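Local coordinates for electron transfer flavoprotein, alpha subunit (Thermotoga maritima, PDB 7KOE), which probably carries electrons as the FAD-binding alpha subunit of an electron transfer flavoprotein, working in a complex with an ETF partner subunit and a ferredoxin-like protein, at residues Val214-Gly219 and Lys229-Leu234; Lys220-Pro225 and Gly314-Val319. One frame throughout, in Å; residues are numbered along the deposited sequence.

Contact 1. Residues Val214-Gly219 and Lys229-Leu234; sequences VVVAGG and KKLKEL. With FAD (flavin-adenine dinucleotide), chain J.
Val-216 keeps CG1 between its backbone N and carbonyl carbon, the crowded position (chi1 46°), with CG2 anti to the N, so both methyls leave strand 214-218 on the side of the helix. Leu-231 sets CG anti to its own carbonyl carbon (chi1 -71°), which sends its two methyls toward the strand. The two side chains then cross obliquely, Val-216 CG2 lying 3.8 Å from Leu-231 CD2. The other methyl, Val-216 CG1, rests on the helix backbone, 3.4 Å from Leu-231 O. Leu-231 CD1 turns to the strand backbone and sits over the peptide that joins Ala-217 to Gly-218, 3.7 Å from Ala-217 C. Gly-218 presents only backbone here; a beta carbon would point to the helix side, toward that methyl. Val-216 CG1 also nears the backbone of Leu-234, whose side chain packs on Leu-323 and Leu-327 of helix 321-331.

This is the first strand and helix of a beta-alpha-beta unit in the Rossmann-like FAD-binding domain. The short segments run nearly antiparallel (169°), their axes 8.4 Å apart at closest approach. Beyond the strand, Gly-219, with no side chain, reaches the FAD diphosphate. Between strand and helix the contact is buried and made by methyl groups, against each other and against backbone, and glycine backbone lets the cofactor come close.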
loop_
_atom_site.group_PDB
_atom_site.type_symbol
_atom_site.label_atom_id
_atom_site.label_comp_id
_atom_site.label_asym_id
_atom_site.label_seq_id
_atom_site.Cartn_x
_atom_site.Cartn_y
_atom_site.Cartn_z
ATOM N N VAL B 214 -19.069 47.980 -0.395
ATOM C CA VAL B 214 -17.802 48.260 0.265
ATOM C C VAL B 214 -17.985 47.970 1.746
ATOM O O VAL B 214 -18.920 48.479 2.369
ATOM C CB VAL B 214 -17.347 49.718 0.042
ATOM C CG1 VAL B 214 -16.268 50.113 1.035
ATOM C CG2 VAL B 214 -16.832 49.904 -1.367
ATOM N N VAL B 215 -17.119 47.134 2.304
ATOM C CA VAL B 215 -17.105 46.875 3.735
ATOM C C VAL B 215 -15.745 47.307 4.250
ATOM O O VAL B 215 -14.725 46.689 3.922
ATOM C CB VAL B 215 -17.383 45.404 4.064
ATOM C CG1 VAL B 215 -17.206 45.157 5.546
ATOM C CG2 VAL B 215 -18.785 45.032 3.635
ATOM N N VAL B 216 -15.718 48.383 5.026
ATOM C CA VAL B 216 -14.514 48.814 5.720
ATOM C C VAL B 216 -14.612 48.390 7.180
ATOM O O VAL B 216 -15.523 48.801 7.906
ATOM C CB VAL B 216 -14.269 50.327 5.543
ATOM C CG1 VAL B 216 -15.527 51.146 5.761
ATOM C CG2 VAL B 216 -13.172 50.797 6.483
ATOM N N ALA B 217 -13.699 47.521 7.598
ATOM C CA ALA B 217 -13.810 46.860 8.884
ATOM C C ALA B 217 -12.515 47.017 9.658
ATOM O O ALA B 217 -11.453 47.247 9.078
ATOM C CB ALA B 217 -14.138 45.378 8.717
ATOM N N GLY B 218 -12.610 46.874 10.972
ATOM C CA GLY B 218 -11.429 46.972 11.804
ATOM C C GLY B 218 -11.632 46.335 13.155
ATOM O O GLY B 218 -12.758 46.052 13.571
ATOM N N GLY B 219 -10.515 46.106 13.839
ATOM C CA GLY B 219 -10.547 45.616 15.199
ATOM C C GLY B 219 -9.170 45.558 15.817
ATOM O O GLY B 219 -8.229 45.095 15.174
ATOM N N LYS B 229 -15.342 56.036 14.022
ATOM C CA LYS B 229 -15.919 57.155 13.292
ATOM C C LYS B 229 -15.073 57.503 12.080
ATOM O O LYS B 229 -15.605 57.955 11.061
ATOM C CB LYS B 229 -16.068 58.365 14.211
ATOM C CG LYS B 229 -17.233 58.262 15.176
ATOM C CD LYS B 229 -17.301 59.473 16.085
ATOM C CE LYS B 229 -16.148 59.483 17.073
ATOM N NZ LYS B 229 -16.283 58.408 18.091
ATOM N N LYS B 230 -13.757 57.292 12.169
ATOM C CA LYS B 230 -12.892 57.448 11.006
ATOM C C LYS B 230 -13.146 56.360 9.972
ATOM O O LYS B 230 -12.971 56.597 8.773
ATOM C CB LYS B 230 -11.426 57.437 11.434
ATOM C CG LYS B 230 -11.115 58.371 12.587
ATOM C CD LYS B 230 -9.783 58.034 13.231
ATOM C CE LYS B 230 -9.450 59.007 14.347
ATOM N NZ LYS B 230 -10.531 59.071 15.368
ATOM N N LEU B 231 -13.550 55.166 10.410
ATOM C CA LEU B 231 -13.914 54.118 9.466
ATOM C C LEU B 231 -15.294 54.346 8.872
ATOM O O LEU B 231 -15.562 53.898 7.754
ATOM C CB LEU B 231 -13.872 52.745 10.137
ATOM C CG LEU B 231 -12.536 52.108 10.519
ATOM C CD1 LEU B 231 -12.707 50.617 10.629
ATOM C CD2 LEU B 231 -11.460 52.415 9.520
ATOM N N LYS B 232 -16.182 55.021 9.600
ATOM C CA LYS B 232 -17.502 55.324 9.065
ATOM C C LYS B 232 -17.485 56.523 8.131
ATOM O O LYS B 232 -18.397 56.662 7.308
ATOM C CB LYS B 232 -18.494 55.572 10.201
ATOM C CG LYS B 232 -19.924 55.215 9.851
ATOM C CD LYS B 232 -20.884 55.658 10.934
ATOM C CE LYS B 232 -22.238 55.002 10.760
ATOM N NZ LYS B 232 -22.787 55.229 9.397
ATOM N N GLU B 233 -16.480 57.395 8.249
ATOM C CA GLU B 233 -16.285 58.445 7.258
ATOM C C GLU B 233 -15.936 57.860 5.898
ATOM O O GLU B 233 -16.362 58.389 4.868
ATOM C CB GLU B 233 -15.187 59.405 7.714
ATOM C CG GLU B 233 -15.623 60.396 8.775
ATOM C CD GLU B 233 -14.451 60.988 9.533
ATOM O OE1 GLU B 233 -14.659 61.478 10.662
ATOM O OE2 GLU B 233 -13.323 60.962 8.999
ATOM N N LEU B 234 -15.176 56.769 5.879
ATOM C CA LEU B 234 -14.875 56.054 4.652
ATOM C C LEU B 234 -16.004 55.130 4.218
ATOM O O LEU B 234 -16.061 54.751 3.044
ATOM C CB LEU B 234 -13.588 55.247 4.834
ATOM C CG LEU B 234 -12.799 54.807 3.605
ATOM C CD1 LEU B 234 -12.714 55.930 2.602
ATOM C CD2 LEU B 234 -11.416 54.354 4.019
HETATM P PA FAD J . -5.727 41.274 16.569
HETATM O O1A FAD J . -5.152 41.692 17.864
HETATM O O2A FAD J . -5.416 39.832 16.202
HETATM O O5B FAD J . -5.311 42.259 15.465
HETATM C C5B FAD J . -4.537 43.436 15.770
HETATM C C4B FAD J . -3.814 43.871 14.523
HETATM O O4B FAD J . -3.871 45.311 14.410
HETATM C C3B FAD J . -2.335 43.490 14.466
HETATM O O3B FAD J . -1.985 43.023 13.169
HETATM C C2B FAD J . -1.631 44.804 14.811
HETATM O O2B FAD J . -0.343 44.891 14.216
HETATM C C1B FAD J . -2.578 45.809 14.169
HETATM N N9A FAD J . -2.487 47.157 14.716
HETATM C C8A FAD J . -2.125 47.512 15.988
HETATM N N7A FAD J . -2.124 48.806 16.201
HETATM C C5A FAD J . -2.511 49.339 14.982
HETATM C C6A FAD J . -2.706 50.663 14.541
HETATM N N6A FAD J . -2.529 51.738 15.315
HETATM N N1A FAD J . -3.093 50.847 13.260
HETATM C C2A FAD J . -3.273 49.779 12.481
HETATM N N3A FAD J . -3.124 48.489 12.787
HETATM C C4A FAD J . -2.736 48.335 14.058
HETATM N N1 FAD J . -13.081 36.891 14.665
HETATM C C2 FAD J . -13.816 37.678 13.836
HETATM O O2 FAD J . -13.419 38.787 13.496
HETATM N N3 FAD J . -15.021 37.230 13.354
HETATM C C4 FAD J . -15.592 36.026 13.627
HETATM O O4 FAD J . -16.681 35.730 13.141
HETATM C C4X FAD J . -14.815 35.199 14.517
HETATM N N5 FAD J . -15.285 34.048 14.823
HETATM C C5X FAD J . -14.554 33.252 15.667
HETATM C C6 FAD J . -15.060 32.006 16.003
HETATM C C7 FAD J . -14.360 31.160 16.850
HETATM C C7M FAD J . -14.943 29.817 17.192
HETATM C C8 FAD J . -13.123 31.567 17.371
HETATM C C8M FAD J . -12.335 30.676 18.279
HETATM C C9 FAD J . -12.612 32.815 17.036
HETATM C C9A FAD J . -13.321 33.656 16.192
HETATM N N10 FAD J . -12.826 34.915 15.810
HETATM C C10 FAD J . -13.563 35.724 14.987
HETATM C "C1'" FAD J . -11.563 35.421 16.364
HETATM C "C2'" FAD J . -10.352 35.213 15.467
HETATM O "O2'" FAD J . -9.831 33.894 15.633
HETATM C "C3'" FAD J . -9.278 36.225 15.860
HETATM O "O3'" FAD J . -8.829 35.919 17.175
HETATM C "C4'" FAD J . -9.762 37.674 15.841
HETATM O "O4'" FAD J . -10.325 37.977 14.566
HETATM C "C5'" FAD J . -8.669 38.668 16.155
HETATM O "O5'" FAD J . -9.167 39.995 15.891
HETATM P P FAD J . -8.224 41.130 15.358
HETATM O O1P FAD J . -9.108 42.353 15.105
HETATM O O2P FAD J . -7.422 40.674 14.237
HETATM O O3P FAD J . -7.302 41.436 16.592
#

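Contact 2. Residues Lys220-Pro225 and Gly314-Val319; sequences KGVGGP and GDLHKV. With FAD (flavin-adenine dinucleotide), chain J.
Asp-315 OD1 is the best-held polar atom, gripped by two good hydrogen bonds and a weak third. The backbone N of His-317 reaches its anti lone pair at 3.0 Å, closing an Asx turn in the loop between strand 310-312 and helix 321-331. His-317 ND1 takes the syn lone pair at 3.2 Å, with the oxygen tilted 21° out of the imidazole plane, and Leu-316 N adds the weak bond. OD2 pairs weakly with Lys-318 NZ. The carboxylate thus holds the imidazole's rotation, and its charge would be expected to favour a proton on ND1.

So fixed, the ring sends its far edge across to loop 220-225, which follows the first strand of the Rossmann-like domain. NE2 comes in plane to within 3.6 Å of Gly-223 N, and CE1 lies near Gly-221 O. That loop folds into an inverse gamma turn centred on Val-222, with a weak bond from Gly-223 N back to Gly-221 O. Deeper in, Leu-316 has CG anti to its backbone N (chi1 -153°), and its CD2 meets Val-222 CG2 obliquely at 3.7 Å; Phe-228 and Ile-296 pack against this pair.

Both loops border the adenine of FAD. Leu-316 N lies 3.2 Å from FAD N1A, and Leu-316 CB packs beside the same ring. Gly-221, lacking a side chain, lets the backbone come close to the adenine. Lys-220 bends past the diphosphate, its NZ bridging to Glu-55 of the ferredoxin-like protein, while its CG comes within 3.3 Å of FAD O1A.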
loop_
_atom_site.group_PDB
_atom_site.type_symbol
_atom_site.label_atom_id
_atom_site.label_comp_id
_atom_site.label_asym_id
_atom_site.label_seq_id
_atom_site.Cartn_x
_atom_site.Cartn_y
_atom_site.Cartn_z
ATOM N N LYS B 220 -9.028 46.130 17.019
ATOM C CA LYS B 220 -7.860 46.104 17.909
ATOM C C LYS B 220 -6.689 46.941 17.373
ATOM O O LYS B 220 -5.781 47.309 18.126
ATOM C CB LYS B 220 -7.456 44.642 18.201
ATOM C CG LYS B 220 -6.371 44.416 19.250
ATOM C CD LYS B 220 -6.763 44.999 20.590
ATOM C CE LYS B 220 -7.915 44.241 21.206
ATOM N NZ LYS B 220 -7.469 42.891 21.614
ATOM N N GLY B 221 -6.745 47.346 16.105
ATOM C CA GLY B 221 -5.899 48.431 15.648
ATOM C C GLY B 221 -6.677 49.726 15.594
ATOM O O GLY B 221 -6.104 50.812 15.496
ATOM N N VAL B 222 -7.998 49.619 15.663
ATOM C CA VAL B 222 -8.900 50.743 15.819
ATOM C C VAL B 222 -8.996 51.028 17.310
ATOM O O VAL B 222 -9.930 50.569 17.974
ATOM C CB VAL B 222 -10.278 50.405 15.226
ATOM C CG1 VAL B 222 -11.131 51.617 15.130
ATOM C CG2 VAL B 222 -10.122 49.767 13.870
ATOM N N GLY B 223 -8.032 51.773 17.847
ATOM C CA GLY B 223 -7.951 51.971 19.282
ATOM C C GLY B 223 -9.098 52.777 19.853
ATOM O O GLY B 223 -9.167 53.999 19.683
ATOM N N GLY B 224 -10.008 52.090 20.540
ATOM C CA GLY B 224 -11.221 52.698 21.025
ATOM C C GLY B 224 -12.263 52.841 19.935
ATOM O O GLY B 224 -12.011 52.550 18.763
ATOM N N PRO B 225 -13.467 53.290 20.304
ATOM C CA PRO B 225 -14.488 53.572 19.286
ATOM C C PRO B 225 -14.320 54.923 18.614
ATOM O O PRO B 225 -15.136 55.269 17.752
ATOM C CB PRO B 225 -15.795 53.507 20.078
ATOM C CG PRO B 225 -15.408 53.915 21.445
ATOM C CD PRO B 225 -13.994 53.446 21.669
ATOM N N GLY B 314 1.246 50.595 8.043
ATOM C CA GLY B 314 1.234 51.928 8.615
ATOM C C GLY B 314 0.107 52.056 9.612
ATOM O O GLY B 314 -0.721 51.154 9.768
ATOM N N ASP B 315 0.090 53.205 10.286
ATOM C CA ASP B 315 -0.919 53.500 11.291
ATOM C C ASP B 315 -2.295 53.643 10.647
ATOM O O ASP B 315 -2.429 53.845 9.440
ATOM C CB ASP B 315 -0.548 54.776 12.050
ATOM C CG ASP B 315 -1.192 54.855 13.419
ATOM O OD1 ASP B 315 -2.430 54.998 13.488
ATOM O OD2 ASP B 315 -0.462 54.784 14.429
ATOM N N LEU B 316 -3.332 53.520 11.471
ATOM C CA LEU B 316 -4.695 53.568 10.959
ATOM C C LEU B 316 -5.334 54.935 11.119
ATOM O O LEU B 316 -6.118 55.355 10.262
ATOM C CB LEU B 316 -5.563 52.529 11.660
ATOM C CG LEU B 316 -6.697 52.096 10.751
ATOM C CD1 LEU B 316 -6.128 51.199 9.692
ATOM C CD2 LEU B 316 -7.769 51.407 11.537
ATOM N N HIS B 317 -5.023 55.635 12.203
ATOM C CA HIS B 317 -5.533 56.981 12.415
ATOM C C HIS B 317 -4.766 58.027 11.621
ATOM O O HIS B 317 -5.139 59.204 11.653
ATOM C CB HIS B 317 -5.501 57.317 13.907
ATOM C CG HIS B 317 -5.940 56.186 14.785
ATOM N ND1 HIS B 317 -5.070 55.229 15.258
ATOM C CD2 HIS B 317 -7.162 55.853 15.265
ATOM C CE1 HIS B 317 -5.734 54.358 15.995
ATOM N NE2 HIS B 317 -7.005 54.714 16.016
ATOM N N LYS B 318 -3.714 57.626 10.911
ATOM C CA LYS B 318 -2.939 58.519 10.070
ATOM C C LYS B 318 -3.005 58.153 8.595
ATOM O O LYS B 318 -2.343 58.806 7.782
ATOM C CB LYS B 318 -1.477 58.536 10.533
ATOM C CG LYS B 318 -1.286 59.041 11.952
ATOM C CD LYS B 318 0.150 59.463 12.198
ATOM C CE LYS B 318 1.068 58.263 12.350
ATOM N NZ LYS B 318 1.070 57.730 13.740
ATOM N N VAL B 319 -3.776 57.129 8.224
ATOM C CA VAL B 319 -3.929 56.709 6.836
ATOM C C VAL B 319 -5.389 56.747 6.399
ATOM O O VAL B 319 -5.721 57.332 5.368
ATOM C CB VAL B 319 -3.317 55.308 6.597
ATOM C CG1 VAL B 319 -3.841 54.680 5.313
ATOM C CG2 VAL B 319 -1.805 55.401 6.546
HETATM P PA FAD J . -5.727 41.274 16.569
HETATM O O1A FAD J . -5.152 41.692 17.864
HETATM O O2A FAD J . -5.416 39.832 16.202
HETATM O O5B FAD J . -5.311 42.259 15.465
HETATM C C5B FAD J . -4.537 43.436 15.770
HETATM C C4B FAD J . -3.814 43.871 14.523
HETATM O O4B FAD J . -3.871 45.311 14.410
HETATM C C3B FAD J . -2.335 43.490 14.466
HETATM O O3B FAD J . -1.985 43.023 13.169
HETATM C C2B FAD J . -1.631 44.804 14.811
HETATM O O2B FAD J . -0.343 44.891 14.216
HETATM C C1B FAD J . -2.578 45.809 14.169
HETATM N N9A FAD J . -2.487 47.157 14.716
HETATM C C8A FAD J . -2.125 47.512 15.988
HETATM N N7A FAD J . -2.124 48.806 16.201
HETATM C C5A FAD J . -2.511 49.339 14.982
HETATM C C6A FAD J . -2.706 50.663 14.541
HETATM N N6A FAD J . -2.529 51.738 15.315
HETATM N N1A FAD J . -3.093 50.847 13.260
HETATM C C2A FAD J . -3.273 49.779 12.481
HETATM N N3A FAD J . -3.124 48.489 12.787
HETATM C C4A FAD J . -2.736 48.335 14.058
HETATM N N1 FAD J . -13.081 36.891 14.665
HETATM C C2 FAD J . -13.816 37.678 13.836
HETATM O O2 FAD J . -13.419 38.787 13.496
HETATM N N3 FAD J . -15.021 37.230 13.354
HETATM C C4 FAD J . -15.592 36.026 13.627
HETATM O O4 FAD J . -16.681 35.730 13.141
HETATM C C4X FAD J . -14.815 35.199 14.517
HETATM N N5 FAD J . -15.285 34.048 14.823
HETATM C C5X FAD J . -14.554 33.252 15.667
HETATM C C6 FAD J . -15.060 32.006 16.003
HETATM C C7 FAD J . -14.360 31.160 16.850
HETATM C C7M FAD J . -14.943 29.817 17.192
HETATM C C8 FAD J . -13.123 31.567 17.371
HETATM C C8M FAD J . -12.335 30.676 18.279
HETATM C C9 FAD J . -12.612 32.815 17.036
HETATM C C9A FAD J . -13.321 33.656 16.192
HETATM N N10 FAD J . -12.826 34.915 15.810
HETATM C C10 FAD J . -13.563 35.724 14.987
HETATM C "C1'" FAD J . -11.563 35.421 16.364
HETATM C "C2'" FAD J . -10.352 35.213 15.467
HETATM O "O2'" FAD J . -9.831 33.894 15.633
HETATM C "C3'" FAD J . -9.278 36.225 15.860
HETATM O "O3'" FAD J . -8.829 35.919 17.175
HETATM C "C4'" FAD J . -9.762 37.674 15.841
HETATM O "O4'" FAD J . -10.325 37.977 14.566
HETATM C "C5'" FAD J . -8.669 38.668 16.155
HETATM O "O5'" FAD J . -9.167 39.995 15.891
HETATM P P FAD J . -8.224 41.130 15.358
HETATM O O1P FAD J . -9.108 42.353 15.105
HETATM O O2P FAD J . -7.422 40.674 14.237
HETATM O O3P FAD J . -7.302 41.436 16.592
#

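The two contacts lie with their centres about 10 Å apart, on the same FAD-binding domain, and their segments alternate along the chain: 214-219, 220-225, 229-234, then 314-319. Strand 214-218 is interior to a five-stranded parallel sheet; contact 1 lays helix 227-237 on it, and contact 2 joins the loop leading into that helix to the loop after strand 310-312, outermost in this chain's sheet. They touch directly, Leu-231 CD1 against Val-222 CG2 and Lys-230 against the His-317 ring. One FAD runs past both, its diphosphate beside Gly-219 and its adenine beside contact 2, so the nucleotide half of the cofactor is bound at the ends of parallel strands.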